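Local coordinates for protein HP0721 (Helicobacter pylori, PDB 2XRH) that is a secreted protein of unknown function whose crystallised fragment binds nicotinic acid in a pocket between its helices and C-terminal loop, at residues 73-77 against 95-99; 8-12 against 30-34. All coordinates share one frame; numbering follows the deposited sequence. Where two conformers were deposited one is given.

Contact 1 of 2, residues 73-77 against 95-99. With NIO (nicotinic acid), chain B.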
ATOM      1  N   PHE A  73      -5.772  -2.796   7.299  1.00  8.90           N
ATOM      2  CA  PHE A  73      -5.768  -2.858   5.837  1.00  8.04           C
ATOM      3  C   PHE A  73      -4.594  -3.675   5.307  1.00  9.24           C
ATOM      4  O   PHE A  73      -4.758  -4.530   4.418  1.00 10.52           O
ATOM      5  CB  PHE A  73      -5.750  -1.466   5.239  1.00  9.30           C
ATOM      6  CG  PHE A  73      -5.745  -1.460   3.752  1.00  8.76           C
ATOM      7  CD1 PHE A  73      -6.875  -1.728   3.033  1.00 10.90           C
ATOM      8  CD2 PHE A  73      -4.647  -0.998   3.062  1.00 15.90           C
ATOM      9  CE1 PHE A  73      -6.884  -1.685   1.637  1.00 12.93           C
ATOM     10  CE2 PHE A  73      -4.670  -0.953   1.655  1.00 16.63           C
ATOM     11  CZ  PHE A  73      -5.786  -1.303   0.968  1.00 12.41           C
ATOM     12  N   GLU A  74      -3.423  -3.452   5.867  0.50  9.13           N
ATOM     13  CA  GLU A  74      -2.251  -4.200   5.463  0.50  9.73           C
ATOM     14  C   GLU A  74      -2.404  -5.694   5.751  0.50  9.59           C
ATOM     15  O   GLU A  74      -2.026  -6.555   4.936  0.50 10.42           O
ATOM     16  CB  GLU A  74      -1.009  -3.677   6.156  0.50 10.75           C
ATOM     17  CG  GLU A  74       0.249  -4.290   5.637  0.50 12.47           C
ATOM     18  CD  GLU A  74       1.427  -3.765   6.362  0.50 12.63           C
ATOM     19  OE1 GLU A  74       1.637  -4.227   7.496  0.50 14.99           O
ATOM     20  OE2 GLU A  74       2.108  -2.868   5.815  0.50 15.48           O
ATOM     21  N   ALA A  75      -2.979  -6.016   6.900  1.00  9.54           N
ATOM     22  CA  ALA A  75      -3.206  -7.435   7.249  1.00 10.41           C
ATOM     23  C   ALA A  75      -4.079  -8.071   6.193  1.00 10.77           C
ATOM     24  O   ALA A  75      -3.794  -9.181   5.746  1.00 11.49           O
ATOM     25  CB  ALA A  75      -3.867  -7.592   8.647  1.00 12.15           C
ATOM     26  N   ARG A  76      -5.152  -7.386   5.810  1.00 10.66           N
ATOM     27  CA  ARG A  76      -6.001  -7.924   4.744  1.00 10.96           C
ATOM     28  C   ARG A  76      -5.266  -8.043   3.407  1.00 10.66           C
ATOM     29  O   ARG A  76      -5.380  -9.081   2.723  1.00 10.55           O
ATOM     30  CB  ARG A  76      -7.263  -7.080   4.598  1.00 12.67           C
ATOM     31  CG  ARG A  76      -8.191  -7.667   3.615  1.00 13.93           C
ATOM     32  CD  ARG A  76      -9.342  -6.785   3.280  1.00 19.87           C
ATOM     33  NE  ARG A  76     -10.168  -7.322   2.192  1.00 15.70           N
ATOM     34  CZ  ARG A  76     -10.049  -7.048   0.894  1.00 16.98           C
ATOM     35  NH1 ARG A  76      -9.138  -6.232   0.364  1.00 19.89           N
ATOM     36  NH2 ARG A  76     -10.919  -7.570   0.074  1.00 17.10           N
ATOM     37  N   GLN A  77      -4.521  -7.013   3.031  1.00 10.85           N
ATOM     38  CA  GLN A  77      -3.894  -6.989   1.722  1.00 10.91           C
ATOM     39  C   GLN A  77      -2.839  -8.067   1.620  1.00 11.77           C
ATOM     40  O   GLN A  77      -2.672  -8.698   0.558  1.00 12.82           O
ATOM     41  CB  GLN A  77      -3.325  -5.597   1.391  1.00 12.34           C
ATOM     42  CG  GLN A  77      -4.310  -4.486   1.093  1.00 14.56           C
ATOM     43  CD  GLN A  77      -5.379  -4.897   0.098  1.00 14.53           C
ATOM     44  OE1 GLN A  77      -6.453  -5.195   0.506  1.00 18.76           O
ATOM     45  NE2 GLN A  77      -5.046  -4.938  -1.182  1.00 22.91           N
ATOM     46  N   ASP A  95      -0.084  -2.932  -4.321  1.00 24.16           N
ATOM     47  CA  ASP A  95      -0.352  -3.519  -3.040  1.00 24.45           C
ATOM     48  C   ASP A  95      -1.596  -2.997  -2.339  1.00 22.89           C
ATOM     49  O   ASP A  95      -2.250  -3.816  -1.607  1.00 21.41           O
ATOM     50  CB  ASP A  95       0.799  -3.297  -2.091  1.00 25.14           C
ATOM     51  CG  ASP A  95       1.958  -4.285  -2.293  1.00 28.79           C
ATOM     52  OD1 ASP A  95       1.863  -5.351  -2.998  1.00 29.86           O
ATOM     53  OD2 ASP A  95       2.991  -3.974  -1.656  1.00 33.65           O
ATOM     54  N   PHE A  96      -1.913  -1.687  -2.533  1.00 20.50           N
ATOM     55  CA  PHE A  96      -3.198  -1.091  -2.049  1.00 18.80           C
ATOM     56  C   PHE A  96      -4.400  -1.746  -2.743  1.00 19.31           C
ATOM     57  O   PHE A  96      -5.544  -1.312  -2.548  1.00 17.98           O
ATOM     58  CB  PHE A  96      -3.291   0.455  -2.253  1.00 18.10           C
ATOM     59  CG  PHE A  96      -2.531   1.320  -1.230  1.00 19.05           C
ATOM     60  CD1 PHE A  96      -3.139   1.881  -0.117  1.00 20.32           C
ATOM     61  CD2 PHE A  96      -1.207   1.738  -1.495  1.00 23.25           C
ATOM     62  CE1 PHE A  96      -2.416   2.655   0.802  1.00 18.76           C
ATOM     63  CE2 PHE A  96      -0.489   2.559  -0.595  1.00 23.15           C
ATOM     64  CZ  PHE A  96      -1.103   3.024   0.562  1.00 21.69           C
ATOM     65  N   GLY A  97      -4.165  -2.749  -3.585  1.00 19.82           N
ATOM     66  CA  GLY A  97      -5.203  -3.462  -4.296  1.00 20.26           C
ATOM     67  C   GLY A  97      -6.098  -2.629  -5.187  1.00 19.34           C
ATOM     68  O   GLY A  97      -5.639  -1.791  -5.976  1.00 20.15           O
ATOM     69  N   LEU A  98      -7.412  -2.835  -5.030  1.00 19.11           N
ATOM     70  CA  LEU A  98      -8.367  -2.234  -5.896  1.00 18.56           C
ATOM     71  C   LEU A  98      -8.551  -0.759  -5.600  1.00 17.71           C
ATOM     72  O   LEU A  98      -9.159  -0.085  -6.394  1.00 18.80           O
ATOM     73  CB  LEU A  98      -9.727  -2.955  -5.824  1.00 20.03           C
ATOM     74  CG  LEU A  98      -9.921  -4.206  -6.678  1.00 21.36           C
ATOM     75  CD1 LEU A  98     -11.207  -4.936  -6.287  1.00 20.82           C
ATOM     76  CD2 LEU A  98      -9.822  -3.893  -8.186  1.00 22.07           C
ATOM     77  N   ARG A  99      -8.038  -0.227  -4.480  1.00 15.92           N
ATOM     78  CA  ARG A  99      -8.209   1.209  -4.225  1.00 17.29           C
ATOM     79  C   ARG A  99      -7.652   2.012  -5.335  1.00 21.36           C
ATOM     80  O   ARG A  99      -8.281   2.982  -5.710  1.00 22.34           O
ATOM     81  CB  ARG A  99      -7.526   1.722  -2.940  1.00 17.62           C
ATOM     82  CG  ARG A  99      -7.909   1.138  -1.737  1.00 17.16           C
ATOM     83  CD  ARG A  99      -7.099   1.706  -0.561  1.00 12.42           C
ATOM     84  NE  ARG A  99      -7.010   3.181  -0.551  1.00 11.06           N
ATOM     85  CZ  ARG A  99      -7.861   4.013   0.027  1.00 10.49           C
ATOM     86  NH1 ARG A  99      -8.908   3.582   0.686  1.00 10.59           N
ATOM     87  NH2 ARG A  99      -7.659   5.320  -0.040  1.00 11.30           N
TER
HETATM   88  N   NIO B 200      -9.212  -8.651  -6.093  1.00 22.98           N
HETATM   89  C1  NIO B 200      -9.559  -8.019  -4.952  1.00 22.77           C
HETATM   90  C2  NIO B 200      -8.632  -7.197  -4.286  1.00 24.01           C
HETATM   91  C3  NIO B 200      -7.361  -7.053  -4.762  1.00 23.03           C
HETATM   92  C4  NIO B 200      -7.045  -7.717  -5.938  1.00 24.72           C
HETATM   93  C5  NIO B 200      -7.986  -8.515  -6.583  1.00 23.73           C
HETATM   94  C6  NIO B 200      -8.978  -6.575  -2.981  1.00 29.14           C
HETATM   95  O1  NIO B 200      -8.030  -6.394  -2.163  1.00 30.85           O
HETATM   96  O2  NIO B 200     -10.162  -6.332  -2.713  1.00 28.67           O

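Contact 2 of 2, residues 8-12 against 30-34. With NIO (nicotinic acid), chain B.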
ATOM      1  N   ALA A   8     -25.670 -22.362  -4.239  1.00 41.71           N
ATOM      2  CA  ALA A   8     -24.256 -22.145  -4.603  1.00 41.52           C
ATOM      3  C   ALA A   8     -23.559 -21.131  -3.669  1.00 40.93           C
ATOM      4  O   ALA A   8     -24.044 -20.014  -3.477  1.00 41.52           O
ATOM      5  CB  ALA A   8     -24.161 -21.676  -6.066  1.00 41.81           C
ATOM      6  N   LYS A   9     -22.433 -21.514  -3.078  1.00 39.81           N
ATOM      7  CA  LYS A   9     -21.623 -20.543  -2.335  1.00 39.26           C
ATOM      8  C   LYS A   9     -20.624 -19.939  -3.307  1.00 37.36           C
ATOM      9  O   LYS A   9     -19.465 -20.366  -3.398  1.00 38.43           O
ATOM     10  CB  LYS A   9     -20.895 -21.156  -1.129  1.00 40.03           C
ATOM     11  CG  LYS A   9     -20.058 -20.133  -0.319  1.00 41.27           C
ATOM     12  CD  LYS A   9     -19.161 -20.834   0.699  1.00 43.46           C
ATOM     13  CE  LYS A   9     -18.175 -19.870   1.365  1.00 44.86           C
ATOM     14  NZ  LYS A   9     -18.857 -18.779   2.109  1.00 46.03           N
ATOM     15  N   ASP A  10     -21.086 -18.951  -4.053  1.00 35.17           N
ATOM     16  CA  ASP A  10     -20.220 -18.253  -4.987  1.00 33.74           C
ATOM     17  C   ASP A  10     -20.827 -16.891  -5.353  1.00 31.04           C
ATOM     18  O   ASP A  10     -21.815 -16.448  -4.751  1.00 31.99           O
ATOM     19  CB  ASP A  10     -19.936 -19.137  -6.229  1.00 34.48           C
ATOM     20  CG  ASP A  10     -21.199 -19.452  -7.060  1.00 35.53           C
ATOM     21  OD1 ASP A  10     -22.157 -18.636  -7.121  1.00 32.62           O
ATOM     22  OD2 ASP A  10     -21.225 -20.552  -7.668  1.00 41.60           O
ATOM     23  N   PHE A  11     -20.216 -16.240  -6.335  1.00 27.38           N
ATOM     24  CA  PHE A  11     -20.603 -14.926  -6.808  1.00 23.79           C
ATOM     25  C   PHE A  11     -21.233 -15.028  -8.185  1.00 22.98           C
ATOM     26  O   PHE A  11     -21.456 -14.022  -8.837  1.00 20.69           O
ATOM     27  CB  PHE A  11     -19.352 -14.080  -6.907  1.00 22.74           C
ATOM     28  CG  PHE A  11     -18.642 -13.895  -5.605  1.00 18.48           C
ATOM     29  CD1 PHE A  11     -19.117 -13.000  -4.655  1.00 19.08           C
ATOM     30  CD2 PHE A  11     -17.465 -14.595  -5.346  1.00 16.78           C
ATOM     31  CE1 PHE A  11     -18.395 -12.789  -3.464  1.00 18.03           C
ATOM     32  CE2 PHE A  11     -16.780 -14.429  -4.169  1.00 17.09           C
ATOM     33  CZ  PHE A  11     -17.248 -13.543  -3.227  1.00 15.95           C
ATOM     34  N   SER A  12     -21.562 -16.241  -8.626  1.00 23.23           N
ATOM     35  CA  SER A  12     -22.148 -16.386  -9.972  1.00 24.39           C
ATOM     36  C   SER A  12     -23.566 -15.766 -10.106  1.00 24.52           C
ATOM     37  O   SER A  12     -23.994 -15.432 -11.212  1.00 25.54           O
ATOM     38  CB  SER A  12     -22.165 -17.866 -10.379  1.00 24.92           C
ATOM     39  OG  SER A  12     -22.921 -18.602  -9.446  1.00 29.05           O
ATOM     40  N   ASP A  30     -12.296 -15.729   0.183  1.00 13.62           N
ATOM     41  CA  ASP A  30     -13.204 -15.661  -0.977  1.00 12.98           C
ATOM     42  C   ASP A  30     -12.623 -14.863  -2.125  1.00 12.31           C
ATOM     43  O   ASP A  30     -13.283 -14.772  -3.171  1.00 12.57           O
ATOM     44  CB  ASP A  30     -14.542 -15.033  -0.587  1.00 12.56           C
ATOM     45  CG  ASP A  30     -15.285 -15.834   0.460  1.00 16.83           C
ATOM     46  OD1 ASP A  30     -15.311 -17.086   0.352  1.00 20.61           O
ATOM     47  OD2 ASP A  30     -15.874 -15.212   1.383  1.00 19.28           O
ATOM     48  N   ILE A  31     -11.380 -14.409  -1.998  1.00 12.39           N
ATOM     49  CA  ILE A  31     -10.829 -13.465  -2.959  1.00 11.18           C
ATOM     50  C   ILE A  31     -10.516 -14.071  -4.309  1.00 11.48           C
ATOM     51  O   ILE A  31     -10.691 -13.401  -5.319  1.00 12.06           O
ATOM     52  CB  ILE A  31      -9.631 -12.596  -2.405  1.00 11.72           C
ATOM     53  CG1 ILE A  31      -9.648 -11.185  -3.037  1.00 13.37           C
ATOM     54  CG2 ILE A  31      -8.267 -13.293  -2.518  1.00 13.47           C
ATOM     55  CD1 ILE A  31     -10.888 -10.302  -2.548  1.00 14.94           C
ATOM     56  N   VAL A  32     -10.062 -15.324  -4.350  1.00 12.94           N
ATOM     57  CA  VAL A  32      -9.792 -15.958  -5.638  1.00 13.41           C
ATOM     58  C   VAL A  32     -11.101 -16.119  -6.434  1.00 13.63           C
ATOM     59  O   VAL A  32     -11.165 -15.790  -7.612  1.00 13.53           O
ATOM     60  CB  VAL A  32      -9.042 -17.320  -5.472  1.00 13.85           C
ATOM     61  CG1 VAL A  32      -9.022 -18.116  -6.768  1.00 14.95           C
ATOM     62  CG2 VAL A  32      -7.613 -17.048  -4.999  1.00 15.46           C
ATOM     63  N   ASP A  33     -12.148 -16.594  -5.793  1.00 14.34           N
ATOM     64  CA  ASP A  33     -13.427 -16.734  -6.439  1.00 16.12           C
ATOM     65  C   ASP A  33     -13.989 -15.386  -6.876  1.00 14.79           C
ATOM     66  O   ASP A  33     -14.522 -15.255  -7.963  1.00 14.07           O
ATOM     67  CB  ASP A  33     -14.430 -17.418  -5.516  1.00 17.63           C
ATOM     68  CG  ASP A  33     -14.186 -18.929  -5.374  1.00 22.91           C
ATOM     69  OD1 ASP A  33     -13.374 -19.513  -6.120  1.00 27.77           O
ATOM     70  OD2 ASP A  33     -14.813 -19.523  -4.483  1.00 29.13           O
ATOM     71  N   TYR A  34     -13.829 -14.367  -6.043  1.00 12.94           N
ATOM     72  CA  TYR A  34     -14.290 -13.032  -6.409  1.00 12.27           C
ATOM     73  C   TYR A  34     -13.567 -12.520  -7.642  1.00 12.27           C
ATOM     74  O   TYR A  34     -14.188 -11.995  -8.565  1.00 12.64           O
ATOM     75  CB  TYR A  34     -14.042 -12.100  -5.235  1.00 12.36           C
ATOM     76  CG  TYR A  34     -14.457 -10.644  -5.435  1.00 11.40           C
ATOM     77  CD1 TYR A  34     -15.765 -10.262  -5.544  1.00 11.49           C
ATOM     78  CD2 TYR A  34     -13.479  -9.644  -5.421  1.00 12.06           C
ATOM     79  CE1 TYR A  34     -16.118  -8.905  -5.700  1.00 11.08           C
ATOM     80  CE2 TYR A  34     -13.811  -8.321  -5.553  1.00 11.42           C
ATOM     81  CZ  TYR A  34     -15.114  -7.941  -5.697  1.00 11.18           C
ATOM     82  OH  TYR A  34     -15.439  -6.607  -5.830  1.00 11.71           O
TER
HETATM   83  N   NIO B 200      -9.212  -8.651  -6.093  1.00 22.98           N
HETATM   84  C1  NIO B 200      -9.559  -8.019  -4.952  1.00 22.77           C
HETATM   85  C2  NIO B 200      -8.632  -7.197  -4.286  1.00 24.01           C
HETATM   86  C3  NIO B 200      -7.361  -7.053  -4.762  1.00 23.03           C
HETATM   87  C4  NIO B 200      -7.045  -7.717  -5.938  1.00 24.72           C
HETATM   88  C5  NIO B 200      -7.986  -8.515  -6.583  1.00 23.73           C
HETATM   89  C6  NIO B 200      -8.978  -6.575  -2.981  1.00 29.14           C
HETATM   90  O1  NIO B 200      -8.030  -6.394  -2.163  1.00 30.85           O
HETATM   91  O2  NIO B 200     -10.162  -6.332  -2.713  1.00 28.67           O
HETATM   92  O   HOH W   1     -17.051 -16.609   3.350  1.00 40.88           O

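Contact 1 of 2, residues 73-77 against 95-99
The Phe-73 ring has the edge of its plane against the carbonyl of Phe-96, with CZ 3.5 Å from Phe-96 O. CG of Gln-77, one helical turn on, lies over one face, offset toward the rim. The Phe-96 ring meets Phe-73 obliquely; Phe-96 CD1 is 3.7 Å from Phe-73 CE2. Arg-99 CD also comes obliquely to Phe-73 CZ. The Arg-76 guanidinium presents its edge to the nicotinic acid carboxylate: NH1 bonds O1 at 2.8 Å and NH2 bonds O2 at 3.1 Å. This contact fastens the loop at the end of this DUF1104 fragment to helix 70-86 and builds part of the ligand pocket. Its one direct hydrogen bond runs from Gln-77 NE2 to Asp-95 O, 3.0 Å long and nearly straight at 165°. The acceptor is in the Gln-77 amide plane, but the donor is tilted from the carbonyl plane. A bend at chi2 (-48°) turns the amide toward the loop. NE2 also gives a weak bond to ligand O1, and OE1 takes a weak one from Arg-76 NH1. Leu-98 CD1 touches ligand C1. The Arg-99 guanidinium pairs with Asp-66 and with Glu-74 of the second subunit.

Contact 2 of 2, residues 8-12 against 30-34
Phe-11 lies across the first turn of helix 31-44, against Asp-30, Asp-33 and Tyr-34. Its CE2 is 3.5 Å from Tyr-34 N and 3.7 Å from Tyr-34 CB. The two rings form an edge-to-face pair. CD1 of Tyr-34 sits over the centre of the Phe-11 ring, and the planes are 66° apart. Tyr-34 has CG anti to its own backbone nitrogen (chi1 180°), which turns the ring edge to Phe-11. Its hydroxyl is hydrogen-bonded to Leu-19 O, so the ring is held at its far end too. Met-22 touches the side chains of both aromatic residues.

Asp-30 O lies at the edge of the Phe-11 ring, near its plane, and accepts the helical bond from Tyr-34 N. Asp-30 CB is 4.1 Å from Phe-11 CZ. The carboxylate of Asp-30 turns to Lys-9 instead. Lys-9 NZ is 4.3 Å from Asp-30 OD1, too far for a salt bridge. A water joins the two groups, donating to Asp-30 OD2 at 2.7 Å and accepting from Lys-9 NZ at 3.1 Å. Asp-33 adds CB, 4.0 Å from Phe-11 CE2.

The contact lays the loop before helix 16-21 on the start of helix 31-44. An Asx turn shapes that loop next to Phe-11: Asp-10 OD1 accepts from Ser-12 N, which approaches from above the carboxylate plane. Ile-31, on another side of the helix, touches nicotinic acid through CD1. Direct attachment of the loop therefore rests on aromatic and apolar packing, while the opposite charges of Lys-9 and Asp-30 are joined through water and probably add only modest attraction.

Contact 1 is largely buried; contact 2 is on the surface. They lie on opposite sides of the chain's centre, with centres about 19 Å apart. Each sets a loop against a helix, but the helices differ: 70-86 in contact 1 and 31-44 in contact 2. The inner contact combines ring packing with a direct amide-to-carbonyl bond and reaches the second subunit. In the outer one, rings pack directly and water carries the polar link. Both helical segments reach the same nicotinic acid. Residues 73-77 hold its carboxylate with polar groups, whereas residues 30-34 offer a hydrocarbon side chain. The two contacts meet where Arg-76 NH2 packs on Ile-31 CD1, 3.8 Å away.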